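Local coordinates for protein sphingomyelinase-c (Listeria ivanovii, PDB 1ZWX) that belongs to the endonuclease/exonuclease/phosphatase family and adopts the DNase I-like fold, a sandwich of two mixed beta sheets with helices packed on the outside, at residues 10-16 / 46-52; 29-33 / 57-63; 172-176 / 208-213; 223-227 / 265-269. All coordinates share one frame; numbering follows the deposited sequence.

Contact 1: residues 10-16 / 46-52; sequences NFKITSH and NNDVVIL
Phe11 and Asp48 lie flat against each other: ring and carboxylate planes differ by only 6°, with Asp48 CB 3.8 Å from the Phe11 ring centroid, over one face and offset toward the rim. Phe11 gets there with CG anti to its own N (chi1 -153°). At the ring's edge sits Ile13 CD1. The same carboxylate turns its OD2 to the backbone, taking Lys12 N at 2.8 Å through the anti lone pair, while Asp48 N returns a bond to Lys12 O; Asp48 thus bonds both the N-H and the C=O of Lys12, its side chain taking one and its backbone the other. A water lies between OD2 and Asn10 O. Lys12 runs beside Asn46, both pointing the same way, and its NZ reaches Asn46 O at 3.0 Å from above the carbonyl plane. Beyond this end the strands pair in parallel: Thr14 N binds Val49 O at 3.1 Å, Thr14 O accepts from Ile51 N at 2.8 Å, and His16 N continues to Ile51 O. On the face shared by Ile13, Val49 and Ile51, Ile13 CG2 touches Ile51 CD1 at 4.0 Å, the two side chains set obliquely. Strands 12-20 and 49-55 belong to a beta-alpha-beta unit with helix 31-39 between them, flanked by strands 294-298 and 104-107 respectively. Phe11 reaches the second sheet, stacking on Tyr145, and Asp48 OD1 is held by Lys140 and Trp109.

Contact 2: residues 29-33 / 57-63; sequences WGQMH and DTSASHR
Met32 and Ala60 bring the two backbones nearest, CA to CA 4.8 Å, where the first turn of helix 31-39 leans on the first turn of helix 58-67. The small Ala60 side chain permits this approach: its CB sits 3.8 Å from Gln31 CB. Met32 then lies along one side of the second helix. Its chain turns at both chi2 (-63°) and chi3 (-60°), which lays SD against Ala60, 3.5 Å from Ala60 N, with Ser59 CB alongside, and swings the methyl over the guanidinium of Arg63. There Met32 CE rides on one face of the flat group, 3.5 Å from Arg63 NE, the two side chains crossing at about a right angle. Arg63 NH1 also donates to Met32 O at 3.2 Å, a bent bond with the oxygen tilted out of the guanidinium plane and the donor well above the carbonyl plane. The same NH1 forms a salt bridge with Asp36, one turn further along helix 31-39. The amide that SD brushes is already spoken for, since Asp57 is the N-cap and its OD1 accepts from Ala60 N at 2.9 Å in a nearly straight bond. Arg23 pairs with that same OD1 and packs on Gln31, Met32 and Ser59. The two helices follow strands 12-20 and 49-55 in the chain; Asp57 is joined by a backbone bond to Leu20 at the end of the first, and Gln31 NE2 reaches the carbonyls of Phe21 and Tyr26.

Contact 3: residues 172-176 / 208-213; sequences MQEIQ and MLKLLN. Unlike the reference sequence in segment 208-213: Leu209 (reference Phe).
Met172 and Leu212 form the tight heart of this meeting of two helix segments, whose axes approach to 9.2 Å and run 32° apart in roughly the same direction. Leu212 CD2 packs against Met172 and Ile175, 3.7 Å from Met172 CB and 4.0 Å from Ile175 CG2, so one branch of the leucine serves two residues. Leu211 presses its CB on Met172 CB from the neighbouring position. Further in, the Met172 thioether crosses Met208 obliquely, but it was modelled in two conformers, so the fine detail of that sulfur contact is less certain. The polar part is just as close. Gln176, bent at chi2 (-55°), lays its CG 3.1 Å from Leu211 O and sends NE2 to Leu212 O at 2.9 Å; the donor stands above the carbonyl plane, and NE2 also binds Glu253. This amide therefore bridges the carbonyl at the C-terminal end of helix 203-212, just where Asn213 leaves the helix with positive phi, to Glu253, in the loop just after strand 248-252.

The outer side is looser. Gln173 touches no atom of 208-213 directly; a water does the joining, 3.0 Å from Gln173 OE1 and 2.7 Å from Leu211 O, donating to both. Leu211 is itself partly exposed. Met208 also touches Tyr249 and Phe251 of strand 248-252. Helices 161-182 and 203-212 thus pair within a helical layer lying against one sheet, the arrangement expected of the alpha/beta sandwich of DNase I-like proteins.

Contact 4: residues 223-227 / 265-269; sequences QMATW and KVLHT
Met224 meets His268 through sulfur and carbon at the rim of the imidazole. Met224 CG lies at the ring edge, in its plane, 3.5 Å from His268 CE1, and Met224 SD is 4.7 Å from the ring centroid, 74° off the normal, an edge-on Met-aromatic contact. Turns at chi2 and chi3 curl the methionine back, which also puts Met224 CE 3.6 Å from His268 NE2: the whole end of the chain bends round one corner of the ring. On a face of the same imidazole sits Val266 CG1, from two residues earlier in the chain, and Tyr292 meets the ring edge-to-face.

The apolar contacts centre on Val266. Its CB takes Met224 CG at 3.9 Å, and its CG2 touches Thr226 CG2 at 3.7 Å, valine and threonine crossing at about a right angle. Val266 ends strand 262-266, an outermost strand of one of the two sheets of the DNase I-like sandwich, so the loop after helix 203-212 is here laid over the margin of that sheet. Within the loop, Thr226 and Trp227 both face Glu245 in a classic beta bulge.

No hydrogen bond joins the two segments; Thr226 finds its polar partners in other residues. With chi1 at 69°, it turns its methyl to the valine and leaves OG1 to Asp248 and Leu247 N. Ala225 O is buried without a partner, lying 4.0 Å from Val266 CG1 and oblique to the His268 ring. Backbone bonds tie Thr226 to Tyr292 and Leu267 to Pro293.

In the fold
Contacts 1 and 4 reach the same sheet: strand 294-298 lies between strands 12-20 and 262-266, and the centres of the two contacts are 16 Å apart, with nearest atoms about 5 Å apart. Contact 2 is interleaved with contact 1 along the chain, since helix 31-39 connects its two strands; their centres are 21 Å apart, yet their nearest atoms come within about 6 Å. Contact 3 belongs to the helices flanking the other sheet. It lies on the opposite side of the chain's centre from contact 2, about 31 Å away between centres. Phe11 of contact 1 reaches across to the other sheet, the one contact 3's helices flank.

Contact 1: residues 10-16 / 46-52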
loop_
_atom_site.group_PDB
_atom_site.type_symbol
_atom_site.label_atom_id
_atom_site.label_comp_id
_atom_site.label_asym_id
_atom_site.label_seq_id
_atom_site.Cartn_x
_atom_site.Cartn_y
_atom_site.Cartn_z
ATOM N N ASN A 10 -5.421 16.040 -13.545
ATOM C CA ASN A 10 -6.369 15.107 -12.952
ATOM C C ASN A 10 -5.694 13.735 -12.832
ATOM O O ASN A 10 -5.988 12.814 -13.636
ATOM C CB ASN A 10 -7.674 15.029 -13.759
ATOM C CG ASN A 10 -8.698 14.055 -13.145
ATOM O OD1 ASN A 10 -8.467 13.452 -12.078
ATOM N ND2 ASN A 10 -9.833 13.899 -13.824
ATOM N N PHE A 11 -4.757 13.632 -11.870
ATOM C CA PHE A 11 -4.063 12.378 -11.562
ATOM C C PHE A 11 -4.657 11.778 -10.317
ATOM O O PHE A 11 -4.891 12.481 -9.329
ATOM C CB PHE A 11 -2.584 12.592 -11.336
ATOM C CG PHE A 11 -1.740 11.387 -11.653
ATOM C CD1 PHE A 11 -1.481 11.038 -12.980
ATOM C CD2 PHE A 11 -1.204 10.584 -10.619
ATOM C CE1 PHE A 11 -0.691 9.942 -13.294
ATOM C CE2 PHE A 11 -0.401 9.485 -10.923
ATOM C CZ PHE A 11 -0.148 9.137 -12.254
ATOM N N LYS A 12 -4.881 10.467 -10.381
ATOM C CA LYS A 12 -5.608 9.751 -9.349
ATOM C C LYS A 12 -4.927 8.402 -9.067
ATOM O O LYS A 12 -4.655 7.622 -9.993
ATOM C CB LYS A 12 -7.031 9.560 -9.815
ATOM C CG LYS A 12 -7.956 8.927 -8.821
ATOM C CD LYS A 12 -9.368 9.203 -9.240
ATOM C CE LYS A 12 -10.214 7.990 -9.066
ATOM N NZ LYS A 12 -11.439 8.059 -9.945
ATOM N N ILE A 13 -4.664 8.143 -7.782
ATOM C CA ILE A 13 -3.976 6.920 -7.326
ATOM C C ILE A 13 -4.856 6.323 -6.237
ATOM O O ILE A 13 -5.350 7.048 -5.372
ATOM C CB ILE A 13 -2.594 7.239 -6.707
ATOM C CG1 ILE A 13 -1.695 7.926 -7.722
ATOM C CG2 ILE A 13 -1.894 5.945 -6.175
ATOM C CD1 ILE A 13 -0.478 8.526 -7.121
ATOM N N THR A 14 -5.079 5.014 -6.293
ATOM C CA THR A 14 -5.780 4.333 -5.208
ATOM C C THR A 14 -4.762 3.378 -4.587
ATOM O O THR A 14 -3.992 2.736 -5.293
ATOM C CB THR A 14 -7.053 3.590 -5.693
ATOM O OG1 THR A 14 -8.056 4.549 -6.018
ATOM C CG2 THR A 14 -7.642 2.684 -4.602
ATOM N N SER A 15 -4.703 3.358 -3.257
ATOM C CA SER A 15 -3.822 2.422 -2.567
ATOM C C SER A 15 -4.714 1.526 -1.686
ATOM O O SER A 15 -5.595 2.016 -0.986
ATOM C CB SER A 15 -2.784 3.178 -1.717
ATOM O OG SER A 15 -1.916 2.263 -1.066
ATOM N N HIS A 16 -4.489 0.212 -1.773
ATOM C CA HIS A 16 -5.219 -0.720 -0.949
ATOM C C HIS A 16 -4.327 -1.823 -0.465
ATOM O O HIS A 16 -3.718 -2.585 -1.252
ATOM C CB HIS A 16 -6.420 -1.324 -1.684
ATOM C CG HIS A 16 -7.453 -1.880 -0.759
ATOM N ND1 HIS A 16 -8.451 -2.729 -1.180
ATOM C CD2 HIS A 16 -7.649 -1.690 0.571
ATOM C CE1 HIS A 16 -9.232 -3.021 -0.157
ATOM N NE2 HIS A 16 -8.762 -2.410 0.918
ATOM N N ASN A 46 -11.070 3.475 -12.928
ATOM C CA ASN A 46 -10.850 4.902 -13.139
ATOM C C ASN A 46 -9.668 5.513 -12.372
ATOM O O ASN A 46 -9.700 6.700 -12.013
ATOM C CB ASN A 46 -12.127 5.696 -12.860
ATOM C CG ASN A 46 -13.331 5.138 -13.583
ATOM O OD1 ASN A 46 -13.254 4.782 -14.781
ATOM N ND2 ASN A 46 -14.458 5.017 -12.849
ATOM N N ASN A 47 -8.621 4.718 -12.135
ATOM C CA ASN A 47 -7.399 5.251 -11.523
ATOM C C ASN A 47 -6.329 5.380 -12.575
ATOM O O ASN A 47 -6.323 4.609 -13.527
ATOM C CB ASN A 47 -6.911 4.292 -10.396
ATOM C CG ASN A 47 -7.896 4.218 -9.243
ATOM O OD1 ASN A 47 -8.611 3.203 -9.050
ATOM N ND2 ASN A 47 -7.990 5.297 -8.491
ATOM N N ASP A 48 -5.378 6.285 -12.387
ATOM C CA ASP A 48 -4.179 6.264 -13.193
ATOM C C ASP A 48 -3.247 5.150 -12.768
ATOM O O ASP A 48 -2.610 4.499 -13.592
ATOM C CB ASP A 48 -3.488 7.632 -13.119
ATOM C CG ASP A 48 -4.328 8.716 -13.780
ATOM O OD1 ASP A 48 -4.469 8.668 -15.017
ATOM O OD2 ASP A 48 -4.911 9.541 -13.068
ATOM N N VAL A 49 -3.153 4.952 -11.445
ATOM C CA VAL A 49 -2.168 4.051 -10.842
ATOM C C VAL A 49 -2.845 3.423 -9.608
ATOM O O VAL A 49 -3.664 4.073 -8.914
ATOM C CB VAL A 49 -0.846 4.817 -10.426
ATOM C CG1 VAL A 49 0.058 3.935 -9.562
ATOM C CG2 VAL A 49 -0.054 5.295 -11.661
ATOM N N VAL A 50 -2.546 2.151 -9.359
ATOM C CA VAL A 50 -3.059 1.479 -8.149
ATOM C C VAL A 50 -1.873 0.889 -7.417
ATOM O O VAL A 50 -1.000 0.247 -8.025
ATOM C CB VAL A 50 -4.063 0.326 -8.465
ATOM C CG1 VAL A 50 -4.364 -0.508 -7.170
ATOM C CG2 VAL A 50 -5.388 0.874 -9.006
ATOM N N ILE A 51 -1.822 1.127 -6.104
ATOM C CA ILE A 51 -0.739 0.579 -5.258
ATOM C C ILE A 51 -1.353 -0.530 -4.426
ATOM O O ILE A 51 -2.378 -0.318 -3.813
ATOM C CB ILE A 51 -0.167 1.654 -4.291
ATOM C CG1 ILE A 51 0.515 2.775 -5.094
ATOM C CG2 ILE A 51 0.804 0.980 -3.243
ATOM C CD1 ILE A 51 0.936 4.005 -4.199
ATOM N N LEU A 52 -0.744 -1.719 -4.448
ATOM C CA LEU A 52 -1.250 -2.826 -3.625
ATOM C C LEU A 52 -0.273 -3.142 -2.495
ATOM O O LEU A 52 0.926 -3.044 -2.693
ATOM C CB LEU A 52 -1.399 -4.079 -4.482
ATOM C CG LEU A 52 -2.323 -3.925 -5.684
ATOM C CD1 LEU A 52 -2.276 -5.234 -6.470
ATOM C CD2 LEU A 52 -3.757 -3.612 -5.241
HETATM O O HOH W 1 -7.398 10.340 -13.628
#

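Contact 2: residues 29-33 / 57-63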
loop_
_atom_site.group_PDB
_atom_site.type_symbol
_atom_site.label_atom_id
_atom_site.label_comp_id
_atom_site.label_asym_id
_atom_site.label_seq_id
_atom_site.Cartn_x
_atom_site.Cartn_y
_atom_site.Cartn_z
ATOM N N TRP A 29 -9.255 -17.460 4.749
ATOM C CA TRP A 29 -9.582 -16.047 4.809
ATOM C C TRP A 29 -10.114 -15.465 3.484
ATOM O O TRP A 29 -10.083 -14.246 3.262
ATOM C CB TRP A 29 -8.394 -15.263 5.366
ATOM C CG TRP A 29 -8.394 -15.296 6.874
ATOM C CD1 TRP A 29 -7.642 -16.101 7.684
ATOM C CD2 TRP A 29 -9.219 -14.511 7.738
ATOM N NE1 TRP A 29 -7.931 -15.848 9.006
ATOM C CE2 TRP A 29 -8.884 -14.863 9.071
ATOM C CE3 TRP A 29 -10.176 -13.512 7.520
ATOM C CZ2 TRP A 29 -9.496 -14.267 10.181
ATOM C CZ3 TRP A 29 -10.782 -12.912 8.622
ATOM C CH2 TRP A 29 -10.439 -13.297 9.942
ATOM N N GLY A 30 -10.585 -16.341 2.601
ATOM C CA GLY A 30 -11.236 -15.893 1.382
ATOM C C GLY A 30 -10.314 -15.265 0.347
ATOM O O GLY A 30 -10.801 -14.535 -0.511
ATOM N N GLN A 31 -9.002 -15.551 0.426
ATOM C CA GLN A 31 -7.983 -14.902 -0.422
ATOM C C GLN A 31 -8.274 -15.033 -1.925
ATOM O O GLN A 31 -8.262 -14.033 -2.663
ATOM C CB GLN A 31 -6.559 -15.433 -0.101
ATOM C CG GLN A 31 -6.076 -15.054 1.338
ATOM C CD GLN A 31 -6.282 -16.166 2.363
ATOM O OE1 GLN A 31 -7.387 -16.689 2.495
ATOM N NE2 GLN A 31 -5.221 -16.490 3.144
ATOM N N MET A 32 -8.515 -16.255 -2.390
ATOM C CA MET A 32 -8.788 -16.452 -3.821
ATOM C C MET A 32 -10.048 -15.739 -4.314
ATOM O O MET A 32 -10.074 -15.185 -5.419
ATOM C CB MET A 32 -8.857 -17.945 -4.166
ATOM C CG MET A 32 -7.568 -18.684 -3.898
ATOM S SD MET A 32 -6.140 -18.156 -4.868
ATOM C CE MET A 32 -6.572 -18.423 -6.584
ATOM N N HIS A 33 -11.090 -15.751 -3.492
ATOM C CA HIS A 33 -12.338 -15.157 -3.884
ATOM C C HIS A 33 -12.246 -13.616 -3.842
ATOM O O HIS A 33 -12.813 -12.908 -4.697
ATOM C CB HIS A 33 -13.451 -15.650 -2.982
ATOM C CG HIS A 33 -14.802 -15.113 -3.345
ATOM N ND1 HIS A 33 -15.320 -15.192 -4.622
ATOM C CD2 HIS A 33 -15.745 -14.501 -2.593
ATOM C CE1 HIS A 33 -16.522 -14.642 -4.640
ATOM N NE2 HIS A 33 -16.807 -14.225 -3.420
ATOM N N ASP A 57 0.175 -13.949 -0.679
ATOM C CA ASP A 57 -0.097 -15.331 -1.122
ATOM C C ASP A 57 0.204 -15.432 -2.597
ATOM O O ASP A 57 -0.326 -14.651 -3.382
ATOM C CB ASP A 57 -1.561 -15.679 -0.927
ATOM C CG ASP A 57 -1.857 -17.112 -1.330
ATOM O OD1 ASP A 57 -2.640 -17.330 -2.279
ATOM O OD2 ASP A 57 -1.275 -18.010 -0.684
ATOM N N THR A 58 1.014 -16.410 -2.987
ATOM C CA THR A 58 1.436 -16.519 -4.370
ATOM C C THR A 58 0.247 -16.583 -5.358
ATOM O O THR A 58 0.179 -15.792 -6.305
ATOM C CB THR A 58 2.392 -17.721 -4.544
ATOM O OG1 THR A 58 3.586 -17.462 -3.798
ATOM C CG2 THR A 58 2.751 -17.905 -5.985
ATOM N N SER A 59 -0.685 -17.513 -5.125
ATOM C CA SER A 59 -1.833 -17.719 -6.034
ATOM C C SER A 59 -2.853 -16.598 -6.054
ATOM O O SER A 59 -3.275 -16.182 -7.136
ATOM C CB SER A 59 -2.552 -19.047 -5.739
ATOM O OG SER A 59 -1.629 -20.109 -5.845
ATOM N N ALA A 60 -3.266 -16.117 -4.882
ATOM C CA ALA A 60 -4.287 -15.080 -4.806
ATOM C C ALA A 60 -3.747 -13.767 -5.389
ATOM O O ALA A 60 -4.485 -13.017 -6.027
ATOM C CB ALA A 60 -4.756 -14.871 -3.380
ATOM N N SER A 61 -2.460 -13.504 -5.169
ATOM C CA SER A 61 -1.842 -12.248 -5.638
ATOM C C SER A 61 -1.698 -12.330 -7.158
ATOM O O SER A 61 -2.051 -11.385 -7.854
ATOM C CB SER A 61 -0.480 -12.054 -4.985
ATOM O OG SER A 61 -0.684 -11.882 -3.583
ATOM N N HIS A 62 -1.225 -13.471 -7.659
ATOM C CA HIS A 62 -1.210 -13.702 -9.117
ATOM C C HIS A 62 -2.594 -13.537 -9.720
ATOM O O HIS A 62 -2.763 -12.830 -10.726
ATOM C CB HIS A 62 -0.591 -15.055 -9.461
ATOM C CG HIS A 62 -0.658 -15.396 -10.921
ATOM N ND1 HIS A 62 -1.636 -16.221 -11.448
ATOM C CD2 HIS A 62 0.117 -15.016 -11.968
ATOM C CE1 HIS A 62 -1.451 -16.340 -12.753
ATOM N NE2 HIS A 62 -0.389 -15.630 -13.093
ATOM N N ARG A 63 -3.611 -14.123 -9.094
ATOM C CA ARG A 63 -4.963 -13.921 -9.567
ATOM C C ARG A 63 -5.393 -12.455 -9.608
ATOM O O ARG A 63 -5.972 -11.981 -10.629
ATOM C CB ARG A 63 -5.983 -14.757 -8.785
ATOM C CG ARG A 63 -7.403 -14.518 -9.298
ATOM C CD ARG A 63 -8.425 -15.300 -8.546
ATOM N NE ARG A 63 -8.433 -16.682 -8.996
ATOM C CZ ARG A 63 -9.359 -17.573 -8.649
ATOM N NH1 ARG A 63 -10.351 -17.224 -7.843
ATOM N NH2 ARG A 63 -9.272 -18.818 -9.102
#

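Contact 3: residues 172-176 / 208-213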
loop_
_atom_site.group_PDB
_atom_site.type_symbol
_atom_site.label_atom_id
_atom_site.label_comp_id
_atom_site.label_asym_id
_atom_site.label_seq_id
_atom_site.Cartn_x
_atom_site.Cartn_y
_atom_site.Cartn_z
ATOM N N MET A 172 11.694 4.771 6.436
ATOM C CA MET A 172 11.400 6.053 5.785
ATOM C C MET A 172 12.655 6.721 5.213
ATOM O O MET A 172 12.602 7.269 4.092
ATOM C CB MET A 172 10.617 6.992 6.699
ATOM C CG MET A 172 9.437 6.312 7.231
ATOM S SD MET A 172 7.882 7.030 7.584
ATOM C CE MET A 172 6.996 5.556 8.092
ATOM N N GLN A 173 13.768 6.673 5.955
ATOM C CA GLN A 173 15.046 7.154 5.445
ATOM C C GLN A 173 15.495 6.393 4.202
ATOM O O GLN A 173 16.033 7.017 3.287
ATOM C CB GLN A 173 16.190 7.120 6.482
ATOM C CG GLN A 173 17.516 7.719 5.937
ATOM C CD GLN A 173 17.339 9.221 5.564
ATOM O OE1 GLN A 173 16.879 10.039 6.376
ATOM N NE2 GLN A 173 17.673 9.565 4.321
ATOM N N GLU A 174 15.330 5.060 4.187
ATOM C CA GLU A 174 15.678 4.292 2.978
ATOM C C GLU A 174 14.982 4.865 1.740
ATOM O O GLU A 174 15.603 4.957 0.698
ATOM C CB GLU A 174 15.379 2.795 3.133
ATOM C CG GLU A 174 16.287 2.094 4.179
ATOM C CD GLU A 174 16.217 0.560 4.106
ATOM O OE1 GLU A 174 16.133 0.023 2.997
ATOM O OE2 GLU A 174 16.238 -0.104 5.165
ATOM N N ILE A 175 13.722 5.258 1.890
ATOM C CA ILE A 175 12.927 5.833 0.802
ATOM C C ILE A 175 13.513 7.202 0.379
ATOM O O ILE A 175 13.755 7.460 -0.809
ATOM C CB ILE A 175 11.487 5.951 1.217
ATOM C CG1 ILE A 175 10.839 4.533 1.338
ATOM C CG2 ILE A 175 10.673 6.848 0.259
ATOM C CD1 ILE A 175 9.463 4.582 1.979
ATOM N N GLN A 176 13.773 8.058 1.361
ATOM C CA GLN A 176 14.348 9.378 1.035
ATOM C C GLN A 176 15.731 9.289 0.453
ATOM O O GLN A 176 16.063 10.076 -0.419
ATOM C CB GLN A 176 14.308 10.327 2.226
ATOM C CG GLN A 176 13.163 11.342 2.186
ATOM C CD GLN A 176 13.115 12.201 0.901
ATOM O OE1 GLN A 176 14.139 12.611 0.365
ATOM N NE2 GLN A 176 11.901 12.459 0.415
ATOM N N MET A 208 7.224 11.531 10.706
ATOM C CA MET A 208 7.127 10.913 9.364
ATOM C C MET A 208 7.102 11.987 8.271
ATOM O O MET A 208 7.768 11.833 7.243
ATOM C CB MET A 208 5.861 10.077 9.233
ATOM C CG MET A 208 5.635 9.562 7.772
ATOM S SD MET A 208 4.383 8.261 7.700
ATOM C CE MET A 208 2.913 9.148 8.071
ATOM N N LEU A 209 6.333 13.050 8.499
ATOM C CA LEU A 209 6.289 14.185 7.540
ATOM C C LEU A 209 7.704 14.671 7.237
ATOM O O LEU A 209 8.085 14.880 6.058
ATOM C CB LEU A 209 5.322 15.309 7.985
ATOM C CG LEU A 209 3.831 14.973 8.192
ATOM C CD1 LEU A 209 2.996 16.199 8.496
ATOM C CD2 LEU A 209 3.226 14.152 7.036
ATOM N N LYS A 210 8.543 14.764 8.270
ATOM C CA LYS A 210 9.907 15.231 8.070
ATOM C C LYS A 210 10.812 14.208 7.416
ATOM O O LYS A 210 11.698 14.551 6.629
ATOM C CB LYS A 210 10.535 15.704 9.417
ATOM C CG LYS A 210 9.834 16.897 10.066
ATOM C CD LYS A 210 10.051 18.180 9.240
ATOM C CE LYS A 210 9.576 19.474 9.938
ATOM N NZ LYS A 210 8.614 19.207 11.043
ATOM N N LEU A 211 10.630 12.941 7.776
ATOM C CA LEU A 211 11.539 11.892 7.305
ATOM C C LEU A 211 11.291 11.553 5.824
ATOM O O LEU A 211 12.228 11.220 5.114
ATOM C CB LEU A 211 11.340 10.612 8.122
ATOM C CG LEU A 211 11.870 10.646 9.570
ATOM C CD1 LEU A 211 11.316 9.471 10.403
ATOM C CD2 LEU A 211 13.365 10.603 9.543
ATOM N N LEU A 212 10.035 11.583 5.419
ATOM C CA LEU A 212 9.642 11.365 3.992
ATOM C C LEU A 212 9.635 12.663 3.201
ATOM O O LEU A 212 9.502 12.635 1.956
ATOM C CB LEU A 212 8.238 10.768 3.909
ATOM C CG LEU A 212 8.046 9.298 4.353
ATOM C CD1 LEU A 212 6.600 8.899 4.126
ATOM C CD2 LEU A 212 9.014 8.337 3.633
ATOM N N ASN A 213 9.740 13.799 3.905
ATOM C CA ASN A 213 9.648 15.131 3.271
ATOM C C ASN A 213 8.304 15.327 2.542
ATOM O O ASN A 213 8.268 15.592 1.336
ATOM C CB ASN A 213 10.854 15.342 2.321
ATOM C CG ASN A 213 10.975 16.789 1.833
ATOM O OD1 ASN A 213 11.454 17.057 0.707
ATOM N ND2 ASN A 213 10.508 17.709 2.636
HETATM O O HOH W 2 14.850 11.909 5.301
#

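Contact 4: residues 223-227 / 265-269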
loop_
_atom_site.group_PDB
_atom_site.type_symbol
_atom_site.label_atom_id
_atom_site.label_comp_id
_atom_site.label_asym_id
_atom_site.label_seq_id
_atom_site.Cartn_x
_atom_site.Cartn_y
_atom_site.Cartn_z
ATOM N N GLN A 223 -10.280 11.866 11.516
ATOM C CA GLN A 223 -11.338 11.195 12.294
ATOM C C GLN A 223 -11.766 9.893 11.618
ATOM O O GLN A 223 -12.328 8.997 12.244
ATOM C CB GLN A 223 -12.528 12.129 12.533
ATOM N N MET A 224 -11.460 9.772 10.336
ATOM C CA MET A 224 -11.564 8.505 9.650
ATOM C C MET A 224 -10.566 7.486 10.254
ATOM O O MET A 224 -9.672 7.832 11.075
ATOM C CB MET A 224 -11.322 8.707 8.148
ATOM C CG MET A 224 -12.565 8.610 7.227
ATOM S SD MET A 224 -14.194 9.210 7.779
ATOM C CE MET A 224 -14.720 7.968 8.983
ATOM N N ALA A 225 -10.747 6.233 9.877
ATOM C CA ALA A 225 -9.826 5.167 10.245
ATOM C C ALA A 225 -9.756 4.240 9.058
ATOM O O ALA A 225 -10.781 3.818 8.538
ATOM C CB ALA A 225 -10.333 4.410 11.487
ATOM N N THR A 226 -8.550 3.953 8.603
ATOM C CA THR A 226 -8.357 3.006 7.516
ATOM C C THR A 226 -8.281 1.567 8.039
ATOM O O THR A 226 -8.422 0.620 7.269
ATOM C CB THR A 226 -7.095 3.332 6.702
ATOM O OG1 THR A 226 -5.909 3.071 7.486
ATOM C CG2 THR A 226 -7.135 4.809 6.242
ATOM N N TRP A 227 -8.051 1.430 9.353
ATOM C CA TRP A 227 -7.984 0.120 10.011
ATOM C C TRP A 227 -8.952 0.266 11.183
ATOM O O TRP A 227 -8.633 0.921 12.180
ATOM C CB TRP A 227 -6.544 -0.194 10.443
ATOM C CG TRP A 227 -6.349 -1.601 10.937
ATOM C CD1 TRP A 227 -6.087 -2.715 10.192
ATOM C CD2 TRP A 227 -6.400 -2.033 12.306
ATOM N NE1 TRP A 227 -5.982 -3.826 11.017
ATOM C CE2 TRP A 227 -6.181 -3.429 12.316
ATOM C CE3 TRP A 227 -6.653 -1.372 13.519
ATOM C CZ2 TRP A 227 -6.181 -4.191 13.516
ATOM C CZ3 TRP A 227 -6.663 -2.126 14.710
ATOM C CH2 TRP A 227 -6.430 -3.516 14.692
ATOM N N LYS A 265 -8.987 10.381 0.386
ATOM C CA LYS A 265 -10.291 9.984 0.877
ATOM C C LYS A 265 -10.265 8.481 1.174
ATOM O O LYS A 265 -9.847 7.685 0.333
ATOM C CB LYS A 265 -11.402 10.273 -0.167
ATOM C CG LYS A 265 -12.792 9.882 0.346
ATOM C CD LYS A 265 -13.946 10.563 -0.345
ATOM C CE LYS A 265 -15.197 10.529 0.557
ATOM N N VAL A 266 -10.731 8.120 2.365
ATOM C CA VAL A 266 -10.871 6.730 2.774
ATOM C C VAL A 266 -12.219 6.241 2.249
ATOM O O VAL A 266 -13.252 6.893 2.469
ATOM C CB VAL A 266 -10.840 6.587 4.323
ATOM C CG1 VAL A 266 -10.980 5.113 4.740
ATOM C CG2 VAL A 266 -9.580 7.186 4.894
ATOM N N LEU A 267 -12.200 5.112 1.543
ATOM C CA LEU A 267 -13.415 4.504 1.026
ATOM C C LEU A 267 -13.880 3.358 1.921
ATOM O O LEU A 267 -13.175 2.361 2.086
ATOM C CB LEU A 267 -13.192 4.021 -0.412
ATOM C CG LEU A 267 -12.474 5.026 -1.324
ATOM C CD1 LEU A 267 -12.010 4.336 -2.607
ATOM C CD2 LEU A 267 -13.369 6.260 -1.624
ATOM N N HIS A 268 -15.070 3.528 2.493
ATOM C CA HIS A 268 -15.656 2.560 3.405
ATOM C C HIS A 268 -16.555 1.545 2.716
ATOM O O HIS A 268 -17.418 0.952 3.356
ATOM C CB HIS A 268 -16.455 3.283 4.487
ATOM C CG HIS A 268 -15.627 4.203 5.322
ATOM N ND1 HIS A 268 -15.491 5.544 5.035
ATOM C CD2 HIS A 268 -14.875 3.974 6.424
ATOM C CE1 HIS A 268 -14.693 6.104 5.930
ATOM N NE2 HIS A 268 -14.307 5.173 6.785
ATOM N N THR A 269 -16.340 1.319 1.427
ATOM C CA THR A 269 -17.251 0.485 0.669
ATOM C C THR A 269 -17.166 -0.993 1.089
ATOM O O THR A 269 -16.071 -1.564 1.202
ATOM C CB THR A 269 -17.057 0.658 -0.860
ATOM O OG1 THR A 269 -18.063 -0.091 -1.564
ATOM C CG2 THR A 269 -15.632 0.241 -1.331
#